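Local atomic coordinates of Bse634I restriction endonuclease (Geobacillus stearothermophilus, PDB entry 1KNV), a protein that is a type II restriction endonuclease that recognises a specific DNA sequence and probably cuts it with the help of metal ions. Residues V11-E16 and T20-K25; F27-E32 and N52-V57; D56-K59 and A64-T67; F79-A84 and E170-A175. One frame throughout, in Å; residues are numbered along the deposited sequence.

Contact 1. Residues V11-E16 and T20-K25; sequences VEEYKE and TKIRIK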
# COMPACT_ATOMS: atom_id res chain seq x y z
N VAL B 11 -40.74 -15.93 -35.81
CA VAL B 11 -41.77 -15.11 -35.18
C VAL B 11 -42.81 -16.09 -34.64
O VAL B 11 -43.03 -17.15 -35.22
CB VAL B 11 -42.45 -14.12 -36.17
CG1 VAL B 11 -41.45 -13.09 -36.66
CG2 VAL B 11 -43.06 -14.88 -37.34
N GLU B 12 -43.44 -15.74 -33.52
CA GLU B 12 -44.43 -16.61 -32.90
C GLU B 12 -45.59 -15.81 -32.33
O GLU B 12 -45.40 -14.70 -31.84
CB GLU B 12 -43.74 -17.44 -31.81
CG GLU B 12 -44.65 -18.06 -30.77
CD GLU B 12 -43.87 -18.91 -29.78
OE1 GLU B 12 -42.76 -18.50 -29.40
OE2 GLU B 12 -44.38 -19.98 -29.38
N GLU B 13 -46.80 -16.37 -32.42
CA GLU B 13 -47.97 -15.69 -31.87
C GLU B 13 -48.29 -16.34 -30.55
O GLU B 13 -48.13 -17.54 -30.36
CB GLU B 13 -49.23 -15.85 -32.74
CG GLU B 13 -49.05 -16.23 -34.18
CD GLU B 13 -50.41 -16.48 -34.84
OE1 GLU B 13 -51.42 -16.58 -34.10
OE2 GLU B 13 -50.46 -16.58 -36.09
N TYR B 14 -48.77 -15.54 -29.62
CA TYR B 14 -49.14 -16.06 -28.33
C TYR B 14 -50.16 -15.12 -27.74
O TYR B 14 -50.21 -13.94 -28.09
CB TYR B 14 -47.90 -16.17 -27.44
CG TYR B 14 -47.30 -14.85 -27.01
CD1 TYR B 14 -47.52 -14.35 -25.73
CD2 TYR B 14 -46.51 -14.10 -27.89
CE1 TYR B 14 -46.99 -13.13 -25.33
CE2 TYR B 14 -45.97 -12.88 -27.50
CZ TYR B 14 -46.21 -12.40 -26.21
OH TYR B 14 -45.68 -11.20 -25.81
N LYS B 15 -51.01 -15.65 -26.87
CA LYS B 15 -52.01 -14.83 -26.24
C LYS B 15 -51.62 -14.54 -24.80
O LYS B 15 -50.94 -15.33 -24.13
CB LYS B 15 -53.38 -15.51 -26.27
CG LYS B 15 -53.99 -15.60 -27.65
CD LYS B 15 -55.39 -16.17 -27.56
CE LYS B 15 -55.95 -16.49 -28.93
NZ LYS B 15 -57.29 -17.13 -28.81
N GLU B 16 -52.04 -13.37 -24.34
CA GLU B 16 -51.78 -12.89 -23.00
C GLU B 16 -53.02 -12.08 -22.65
O GLU B 16 -53.30 -11.07 -23.29
CB GLU B 16 -50.56 -11.98 -22.97
CG GLU B 16 -49.34 -12.61 -22.34
CD GLU B 16 -48.35 -11.56 -21.89
OE1 GLU B 16 -48.80 -10.52 -21.37
OE2 GLU B 16 -47.13 -11.78 -22.04
N THR B 20 -53.95 -11.21 -28.64
CA THR B 20 -52.86 -11.91 -29.33
C THR B 20 -51.65 -11.01 -29.53
O THR B 20 -51.77 -9.88 -30.01
CB THR B 20 -53.30 -12.47 -30.69
OG1 THR B 20 -54.35 -13.43 -30.50
CG2 THR B 20 -52.12 -13.15 -31.38
N LYS B 21 -50.48 -11.53 -29.15
CA LYS B 21 -49.22 -10.80 -29.26
C LYS B 21 -48.21 -11.54 -30.12
O LYS B 21 -48.33 -12.75 -30.35
CB LYS B 21 -48.65 -10.54 -27.87
CG LYS B 21 -49.51 -9.65 -27.01
CD LYS B 21 -48.83 -9.38 -25.68
CE LYS B 21 -49.57 -8.33 -24.86
NZ LYS B 21 -48.75 -7.91 -23.68
N ILE B 22 -47.19 -10.82 -30.59
CA ILE B 22 -46.17 -11.40 -31.44
C ILE B 22 -44.77 -11.26 -30.83
O ILE B 22 -44.37 -10.18 -30.40
CB ILE B 22 -46.15 -10.72 -32.83
CG1 ILE B 22 -47.59 -10.61 -33.38
CG2 ILE B 22 -45.26 -11.51 -33.78
CD1 ILE B 22 -48.34 -11.94 -33.49
N ARG B 23 -44.03 -12.37 -30.80
CA ARG B 23 -42.67 -12.36 -30.26
C ARG B 23 -41.69 -12.86 -31.31
O ARG B 23 -41.97 -13.80 -32.04
CB ARG B 23 -42.57 -13.28 -29.03
CG ARG B 23 -42.71 -14.75 -29.37
CD ARG B 23 -42.11 -15.66 -28.31
NE ARG B 23 -43.12 -16.34 -27.50
CZ ARG B 23 -43.70 -15.82 -26.43
NH1 ARG B 23 -43.38 -14.60 -26.01
NH2 ARG B 23 -44.61 -16.53 -25.76
N ILE B 24 -40.53 -12.22 -31.40
CA ILE B 24 -39.53 -12.65 -32.36
C ILE B 24 -38.76 -13.82 -31.75
O ILE B 24 -38.57 -13.88 -30.54
CB ILE B 24 -38.53 -11.54 -32.69
CG1 ILE B 24 -39.28 -10.35 -33.31
CG2 ILE B 24 -37.45 -12.06 -33.62
CD1 ILE B 24 -38.39 -9.17 -33.59
N LYS B 25 -38.34 -14.76 -32.59
CA LYS B 25 -37.57 -15.91 -32.13
C LYS B 25 -36.20 -15.78 -32.77
O LYS B 25 -35.94 -16.35 -33.83
CB LYS B 25 -38.26 -17.21 -32.57
CG LYS B 25 -39.71 -17.32 -32.13
CD LYS B 25 -39.84 -17.19 -30.62
CE LYS B 25 -39.18 -18.36 -29.92
NZ LYS B 25 -39.78 -19.63 -30.38

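Contact 2. Residues F27-E32 and N52-V57; sequences FNALIE and NYVKDV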
# COMPACT_ATOMS: atom_id res chain seq x y z
N PHE B 27 -33.23 -17.04 -32.24
CA PHE B 27 -32.47 -18.25 -32.51
C PHE B 27 -32.96 -19.02 -33.73
O PHE B 27 -32.15 -19.60 -34.45
CB PHE B 27 -32.47 -19.13 -31.26
CG PHE B 27 -31.93 -18.42 -30.05
CD1 PHE B 27 -32.62 -18.44 -28.84
CD2 PHE B 27 -30.73 -17.70 -30.12
CE1 PHE B 27 -32.13 -17.76 -27.72
CE2 PHE B 27 -30.23 -17.02 -29.01
CZ PHE B 27 -30.93 -17.04 -27.81
N ASN B 28 -34.26 -19.02 -33.96
CA ASN B 28 -34.79 -19.71 -35.13
C ASN B 28 -34.42 -18.92 -36.38
O ASN B 28 -34.21 -19.49 -37.45
CB ASN B 28 -36.32 -19.87 -35.05
CG ASN B 28 -36.75 -20.69 -33.86
OD1 ASN B 28 -36.08 -21.66 -33.46
ND2 ASN B 28 -37.89 -20.33 -33.28
N ALA B 29 -34.33 -17.61 -36.23
CA ALA B 29 -33.95 -16.75 -37.35
C ALA B 29 -32.54 -17.11 -37.77
O ALA B 29 -32.25 -17.24 -38.96
CB ALA B 29 -34.02 -15.28 -36.94
N LEU B 30 -31.66 -17.30 -36.78
CA LEU B 30 -30.26 -17.64 -37.04
C LEU B 30 -30.10 -18.97 -37.75
O LEU B 30 -29.40 -19.07 -38.75
CB LEU B 30 -29.47 -17.67 -35.73
CG LEU B 30 -29.13 -16.32 -35.12
CD1 LEU B 30 -28.56 -16.52 -33.74
CD2 LEU B 30 -28.14 -15.59 -35.99
N ILE B 31 -30.76 -19.99 -37.21
CA ILE B 31 -30.68 -21.32 -37.79
C ILE B 31 -31.22 -21.34 -39.21
O ILE B 31 -30.59 -21.89 -40.12
CB ILE B 31 -31.47 -22.32 -36.93
CG1 ILE B 31 -30.93 -22.29 -35.50
CG2 ILE B 31 -31.35 -23.72 -37.50
CD1 ILE B 31 -31.67 -23.18 -34.57
N GLU B 32 -32.39 -20.74 -39.40
CA GLU B 32 -33.03 -20.67 -40.70
C GLU B 32 -32.16 -19.98 -41.74
O GLU B 32 -32.20 -20.34 -42.91
CB GLU B 32 -34.38 -19.93 -40.60
CG GLU B 32 -35.54 -20.83 -40.15
CD GLU B 32 -36.79 -20.03 -39.81
OE1 GLU B 32 -36.99 -18.97 -40.43
OE2 GLU B 32 -37.56 -20.48 -38.94
N ASN B 52 -34.37 -7.73 -41.63
CA ASN B 52 -35.23 -7.69 -42.79
C ASN B 52 -35.89 -9.05 -43.01
O ASN B 52 -37.06 -9.12 -43.39
CB ASN B 52 -34.43 -7.31 -44.03
CG ASN B 52 -33.77 -5.97 -43.88
OD1 ASN B 52 -34.33 -5.06 -43.27
ND2 ASN B 52 -32.58 -5.83 -44.45
N TYR B 53 -35.15 -10.11 -42.75
CA TYR B 53 -35.72 -11.44 -42.91
C TYR B 53 -36.94 -11.58 -42.02
O TYR B 53 -37.99 -12.01 -42.47
CB TYR B 53 -34.72 -12.51 -42.52
CG TYR B 53 -35.34 -13.88 -42.53
CD1 TYR B 53 -35.69 -14.50 -43.73
CD2 TYR B 53 -35.54 -14.58 -41.35
CE1 TYR B 53 -36.23 -15.79 -43.74
CE2 TYR B 53 -36.07 -15.87 -41.35
CZ TYR B 53 -36.41 -16.47 -42.55
OH TYR B 53 -36.90 -17.75 -42.55
N VAL B 54 -36.78 -11.25 -40.75
CA VAL B 54 -37.90 -11.35 -39.82
C VAL B 54 -39.01 -10.39 -40.27
O VAL B 54 -40.20 -10.70 -40.13
CB VAL B 54 -37.46 -11.00 -38.37
CG1 VAL B 54 -38.66 -10.92 -37.45
CG2 VAL B 54 -36.49 -12.07 -37.87
N LYS B 55 -38.62 -9.25 -40.81
CA LYS B 55 -39.61 -8.28 -41.28
C LYS B 55 -40.38 -8.82 -42.49
O LYS B 55 -41.57 -8.54 -42.65
CB LYS B 55 -38.93 -6.95 -41.62
CG LYS B 55 -38.47 -6.18 -40.38
CD LYS B 55 -37.88 -4.83 -40.76
CE LYS B 55 -37.60 -3.99 -39.53
NZ LYS B 55 -37.05 -2.65 -39.88
N ASP B 56 -39.71 -9.59 -43.35
CA ASP B 56 -40.39 -10.16 -44.51
C ASP B 56 -41.34 -11.24 -44.03
O ASP B 56 -42.46 -11.35 -44.53
CB ASP B 56 -39.39 -10.76 -45.50
CG ASP B 56 -38.58 -9.71 -46.22
OD1 ASP B 56 -39.03 -8.54 -46.27
OD2 ASP B 56 -37.51 -10.05 -46.75
N VAL B 57 -40.91 -12.03 -43.05
CA VAL B 57 -41.76 -13.10 -42.52
C VAL B 57 -43.01 -12.54 -41.83
O VAL B 57 -44.09 -13.13 -41.91
CB VAL B 57 -40.97 -13.96 -41.52
CG1 VAL B 57 -41.90 -14.93 -40.80
CG2 VAL B 57 -39.87 -14.72 -42.27

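Contact 3. Residues D56-K59 and A64-T67; sequences DVVK and AIPT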
# COMPACT_ATOMS: atom_id res chain seq x y z
N ASP B 56 -39.71 -9.59 -43.35
CA ASP B 56 -40.39 -10.16 -44.51
C ASP B 56 -41.34 -11.24 -44.03
O ASP B 56 -42.46 -11.35 -44.53
CB ASP B 56 -39.39 -10.76 -45.50
CG ASP B 56 -38.58 -9.71 -46.22
OD1 ASP B 56 -39.03 -8.54 -46.27
OD2 ASP B 56 -37.51 -10.05 -46.75
N VAL B 57 -40.91 -12.03 -43.05
CA VAL B 57 -41.76 -13.10 -42.52
C VAL B 57 -43.01 -12.54 -41.83
O VAL B 57 -44.09 -13.13 -41.91
CB VAL B 57 -40.97 -13.96 -41.52
CG1 VAL B 57 -41.90 -14.93 -40.80
CG2 VAL B 57 -39.87 -14.72 -42.27
N VAL B 58 -42.86 -11.42 -41.14
CA VAL B 58 -44.00 -10.80 -40.47
C VAL B 58 -45.03 -10.40 -41.53
O VAL B 58 -46.23 -10.64 -41.37
CB VAL B 58 -43.59 -9.53 -39.70
CG1 VAL B 58 -44.82 -8.86 -39.12
CG2 VAL B 58 -42.63 -9.89 -38.58
N LYS B 59 -44.54 -9.80 -42.61
CA LYS B 59 -45.40 -9.33 -43.69
C LYS B 59 -46.09 -10.47 -44.41
O LYS B 59 -47.28 -10.38 -44.70
CB LYS B 59 -44.59 -8.49 -44.69
CG LYS B 59 -45.47 -7.80 -45.72
CD LYS B 59 -44.70 -6.77 -46.56
CE LYS B 59 -45.62 -6.17 -47.63
NZ LYS B 59 -44.98 -5.11 -48.49
N ALA B 64 -49.02 -8.36 -36.87
CA ALA B 64 -48.74 -7.03 -36.34
C ALA B 64 -47.23 -6.90 -36.37
O ALA B 64 -46.51 -7.85 -36.07
CB ALA B 64 -49.26 -6.92 -34.90
N ILE B 65 -46.73 -5.73 -36.74
CA ILE B 65 -45.28 -5.54 -36.83
C ILE B 65 -44.62 -5.18 -35.49
O ILE B 65 -45.06 -4.25 -34.80
CB ILE B 65 -44.96 -4.45 -37.86
CG1 ILE B 65 -45.60 -4.82 -39.20
CG2 ILE B 65 -43.46 -4.30 -38.00
CD1 ILE B 65 -45.55 -3.71 -40.23
N PRO B 66 -43.56 -5.91 -35.12
CA PRO B 66 -42.82 -5.68 -33.87
C PRO B 66 -42.20 -4.29 -33.83
O PRO B 66 -41.70 -3.80 -34.84
CB PRO B 66 -41.76 -6.79 -33.89
CG PRO B 66 -42.46 -7.89 -34.59
CD PRO B 66 -43.10 -7.16 -35.75
N THR B 67 -42.23 -3.65 -32.66
CA THR B 67 -41.69 -2.31 -32.50
C THR B 67 -40.19 -2.25 -32.71
O THR B 67 -39.50 -3.27 -32.72
CB THR B 67 -42.00 -1.77 -31.09
OG1 THR B 67 -41.19 -2.43 -30.13
CG2 THR B 67 -43.46 -2.02 -30.75

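Contact 4. Residues F79-A84 and E170-A175; sequences FEVMIA and ENIDVA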
# COMPACT_ATOMS: atom_id res chain seq x y z
N PHE B 79 -26.20 -10.39 -32.04
CA PHE B 79 -24.81 -9.97 -31.93
C PHE B 79 -24.07 -10.82 -30.91
O PHE B 79 -22.92 -11.19 -31.11
CB PHE B 79 -24.74 -8.51 -31.51
CG PHE B 79 -23.35 -8.00 -31.39
CD1 PHE B 79 -22.55 -7.87 -32.52
CD2 PHE B 79 -22.83 -7.65 -30.15
CE1 PHE B 79 -21.25 -7.39 -32.42
CE2 PHE B 79 -21.53 -7.17 -30.04
CZ PHE B 79 -20.73 -7.05 -31.18
N GLU B 80 -24.75 -11.12 -29.80
CA GLU B 80 -24.19 -11.93 -28.73
C GLU B 80 -23.86 -13.32 -29.26
O GLU B 80 -22.81 -13.89 -28.93
CB GLU B 80 -25.20 -12.05 -27.58
CG GLU B 80 -25.21 -10.86 -26.61
CD GLU B 80 -26.50 -10.74 -25.81
OE1 GLU B 80 -27.05 -11.78 -25.40
OE2 GLU B 80 -26.97 -9.61 -25.58
N VAL B 81 -24.75 -13.87 -30.08
CA VAL B 81 -24.52 -15.19 -30.66
C VAL B 81 -23.35 -15.13 -31.63
O VAL B 81 -22.50 -16.02 -31.65
CB VAL B 81 -25.77 -15.71 -31.41
CG1 VAL B 81 -25.45 -17.03 -32.10
CG2 VAL B 81 -26.91 -15.91 -30.43
N MET B 82 -23.28 -14.05 -32.42
CA MET B 82 -22.20 -13.88 -33.39
C MET B 82 -20.83 -13.82 -32.71
O MET B 82 -19.88 -14.48 -33.15
CB MET B 82 -22.43 -12.61 -34.21
CG MET B 82 -23.58 -12.77 -35.18
SD MET B 82 -23.98 -11.27 -36.08
CE MET B 82 -25.39 -11.87 -37.05
N ILE B 83 -20.74 -13.02 -31.66
CA ILE B 83 -19.51 -12.89 -30.89
C ILE B 83 -19.12 -14.27 -30.34
O ILE B 83 -17.99 -14.73 -30.53
CB ILE B 83 -19.71 -11.90 -29.72
CG1 ILE B 83 -19.76 -10.48 -30.26
CG2 ILE B 83 -18.58 -12.02 -28.71
CD1 ILE B 83 -18.50 -10.08 -31.00
N ALA B 84 -20.06 -14.93 -29.67
CA ALA B 84 -19.82 -16.24 -29.09
C ALA B 84 -19.34 -17.27 -30.10
O ALA B 84 -18.38 -17.99 -29.85
CB ALA B 84 -21.08 -16.74 -28.40
N GLU B 170 -28.56 -26.49 -30.99
CA GLU B 170 -27.58 -27.11 -30.13
C GLU B 170 -26.23 -26.40 -30.00
O GLU B 170 -25.78 -26.14 -28.88
CB GLU B 170 -27.37 -28.56 -30.54
CG GLU B 170 -26.61 -29.39 -29.52
CD GLU B 170 -26.38 -30.82 -29.98
OE1 GLU B 170 -27.09 -31.27 -30.91
OE2 GLU B 170 -25.49 -31.51 -29.41
N ASN B 171 -25.56 -26.08 -31.11
CA ASN B 171 -24.27 -25.43 -30.95
C ASN B 171 -24.40 -23.98 -30.48
O ASN B 171 -23.47 -23.43 -29.90
CB ASN B 171 -23.40 -25.56 -32.22
CG ASN B 171 -24.00 -24.92 -33.43
OD1 ASN B 171 -24.94 -24.13 -33.33
ND2 ASN B 171 -23.46 -25.24 -34.60
N ILE B 172 -25.57 -23.38 -30.69
CA ILE B 172 -25.79 -22.02 -30.22
C ILE B 172 -25.95 -22.06 -28.69
O ILE B 172 -25.37 -21.26 -27.97
CB ILE B 172 -27.06 -21.40 -30.82
CG1 ILE B 172 -26.83 -21.06 -32.28
CG2 ILE B 172 -27.44 -20.14 -30.06
CD1 ILE B 172 -28.02 -20.42 -32.94
N ASP B 173 -26.74 -23.02 -28.21
CA ASP B 173 -26.97 -23.17 -26.78
C ASP B 173 -25.64 -23.47 -26.07
O ASP B 173 -25.36 -22.95 -24.99
CB ASP B 173 -27.98 -24.31 -26.54
CG ASP B 173 -28.18 -24.62 -25.05
OD1 ASP B 173 -28.68 -23.74 -24.32
OD2 ASP B 173 -27.82 -25.74 -24.61
N VAL B 174 -24.81 -24.31 -26.68
CA VAL B 174 -23.53 -24.66 -26.09
C VAL B 174 -22.61 -23.44 -26.00
O VAL B 174 -21.88 -23.27 -25.02
CB VAL B 174 -22.83 -25.76 -26.90
CG1 VAL B 174 -21.38 -25.89 -26.50
CG2 VAL B 174 -23.53 -27.08 -26.66
N ALA B 175 -22.65 -22.59 -27.02
CA ALA B 175 -21.81 -21.40 -27.05
C ALA B 175 -22.26 -20.35 -26.03
O ALA B 175 -21.45 -19.57 -25.53
CB ALA B 175 -21.81 -20.79 -28.45

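Contact 1. Residues V11-E16 and T20-K25
Residues 11-16 and 20-25 run antiparallel as neighbouring strands, with Glu12 facing Arg23 and Tyr14 facing Lys21 as hydrogen-bonded pairs. Each pair exchanges two backbone bonds; the shortest is Lys21 N to Tyr14 O at 2.6 Å. The side chains of Glu12, Tyr14, Lys21 and Arg23 share one face of the sheet. The Arg23 guanidinium lies flat on the Tyr14 ring, with planes 16° apart. Arg23 CZ sits 3.8 Å from the centre of the Tyr14 ring, a stacked cation-pi contact. Lys21 CB lies against the opposite face of the ring, as a CH-pi contact. Tyr14 is thus sandwiched between two residues of the partner strand. The two strands form a beta hairpin at the surface. Its other face carries Val11, which packs on helix 43-60, and Ile24, which touches Pro66 and helix 68-93.

Arg23 also forms a salt bridge with Glu12. The Arg23 NE to Glu12 OE1 distance is 2.9 Å, but the N-H...O angle is only 131°, so the bond is bent. OE1 lies in the guanidinium plane, while NE approaches from above the carboxylate plane. With a leucine in place of Arg23, Glu12 would probably lose its main charged partner and the Tyr14 ring its flat cover. Lys25 adds a weak salt bridge, its NZ 3.3 Å from Glu12 OE1. Its curled chain, with chi2, chi3 and chi4 all near -60°, brings the amine back to the glutamate. Farther along, Lys21 NZ makes a weak salt bridge with Glu16 OE1 at 3.5 Å.

Contact 2. Residues F27-E32 and N52-V57
Helices 26-33 and 43-60 pack against each other in the helical part of the fold, joined here by Ala29 with Val54 and by Glu32 with Tyr53. The apolar contact is slight. Ala29 CB and Val54 CG2 are 4.2 Å apart, and both residues are buried. One turn on, Glu32 reaches across to the Tyr53 hydroxyl. Tyr53 has CG anti to its backbone N (chi1 174°), which carries the ring toward the other helix. Tyr53 OH donates to Glu32 OE1. The modelled distance of 2.4 Å is very short, so its exact value is doubtful. OE1 lies at the edge of the ring, in its plane, and the carboxylate is turned 77° from the ring. Val57 CG2 lies over one face of the same ring, 3.9 Å above its plane.

The chain start ties the pair together. Ser8 OG bonds to both Glu32 OE1 and Tyr53 OH, while Asn9 N bonds to Glu32 OE2. Both carboxylate oxygens of Glu32 are therefore held. Were Glu32 an alanine, Tyr53 OH and Asn9 N would probably lose this acceptor, and a gap would be likely between the helices. Cys10 touches Ala29, Tyr53 and Val57. The arrangement is that of a helix pair bridged by the segment leading into the N-terminal hairpin.

Contact 3. Residues D56-K59 and A64-T67
Val58 meets one flat group, the peptide unit joining Ala64 to Ile65, and the puckered ring of Pro66. Val58 CG1 sits on one side of the peptide plane, near its oxygen rim, 3.6 Å from Ala64 O. Ile22 of the hairpin approaches the same oxygen from the other side of the peptide plane. The Pro66 ring is met at its CD corner and not on a face. Val58 CG2 is 4.0 Å from Pro66 CD, and Val58 CG1 is almost as close to it. The two side chains reach toward each other, and both valine methyls come up to that corner. A chi1 of 175° brings CG1 to Ala64 and Ile65 while both methyls still reach the proline. Val58 CG1 also lies 4.1 Å from Ile65 CG1.

The contact closes the loop connecting helix 43-60 to helix 68-93. Near its end the first helix offers Val58, and the chain then turns back to lay residues 64-66 on it. The packing is wholly apolar on the valine side, and no hydrogen bond crosses between the segments. The burial is uneven: Val58 is buried, while Ala64 and Ile65 are exposed. Val58 is also touched by Val11 of the hairpin and by Leu63 of the loop. Pro66 touches Ile24. Just beyond, Thr67 is the N-cap of helix 68-93. Its OG1 accepts a hydrogen bond from Ala70 N, capping the start of that helix.

Contact 4. Residues F79-A84 and E170-A175
Helices 68-93 and 169-176 come closest at Ala84 and Ala175 and are more widely spaced at Val81 and Ile172. At the alanines, Ala84 CA and Ala175 CA are only 5.9 Å apart. Both methyls point toward the partner helix. Ala84 CB lies 4.1 Å from Ala175 CB and 4.0 Å from Ala175 O. With only methyls between them, the helices come close enough for Ala84 CB to approach the Ala175 carbonyl.

One turn back on each helix the backbones are farther apart, at 7.0 Å between Val81 CA and Ile172 CA. Branched side chains span the distance. Val81 CG1 meets Ile172 CG2, the methyl on the beta carbon, at 4.2 Å. With chi1 at 175°, both methyls of Val81 face Ile172 CG2 at nearly equal distance. No hydrogen bond passes between the segments, and all four touching residues are buried. The solvent side belongs to helix 169-176: Glu170 and Asp173 are exposed and make no contact with residues 79-84.

The contact is plain helix packing, but it lies near the metal site. The side chain of Ala84 is about 8 Å from that of Leu197 and about 10 Å from that of Asp146. Both residues bind calcium in a structure of this protein, though no ion is bound to this chain. Helix 26-33 fits against the wider part, where its Phe27 and Leu30 touch both Val81 and Ile172. Met82, on helix 68-93, packs on Leu47 and Leu50 of helix 43-60, and strand 191-198 carries Leu197 nearby.

Overall arrangement
Contacts 1, 2 and 3 cluster at one end of the chain, their centres about 11 to 14 Å apart. Contact 1 is the hairpin, followed directly by helix 26-33 of contact 2. Contacts 2 and 3 share Asp56 and Val57 on helix 43-60, and the loop of contact 3 leads into helix 68-93 of contact 4. Val11 joins the hairpin to the helix shared by contacts 2 and 3. Contact 4 lies deeper, its centre about 16 Å from that of contact 2 and about 23 to 24 Å from the others. Leu30 and Phe27 link it to contact 2. The series connects the peripheral N-terminal region to the metal-site neighbourhood of the PDDEXK-type core.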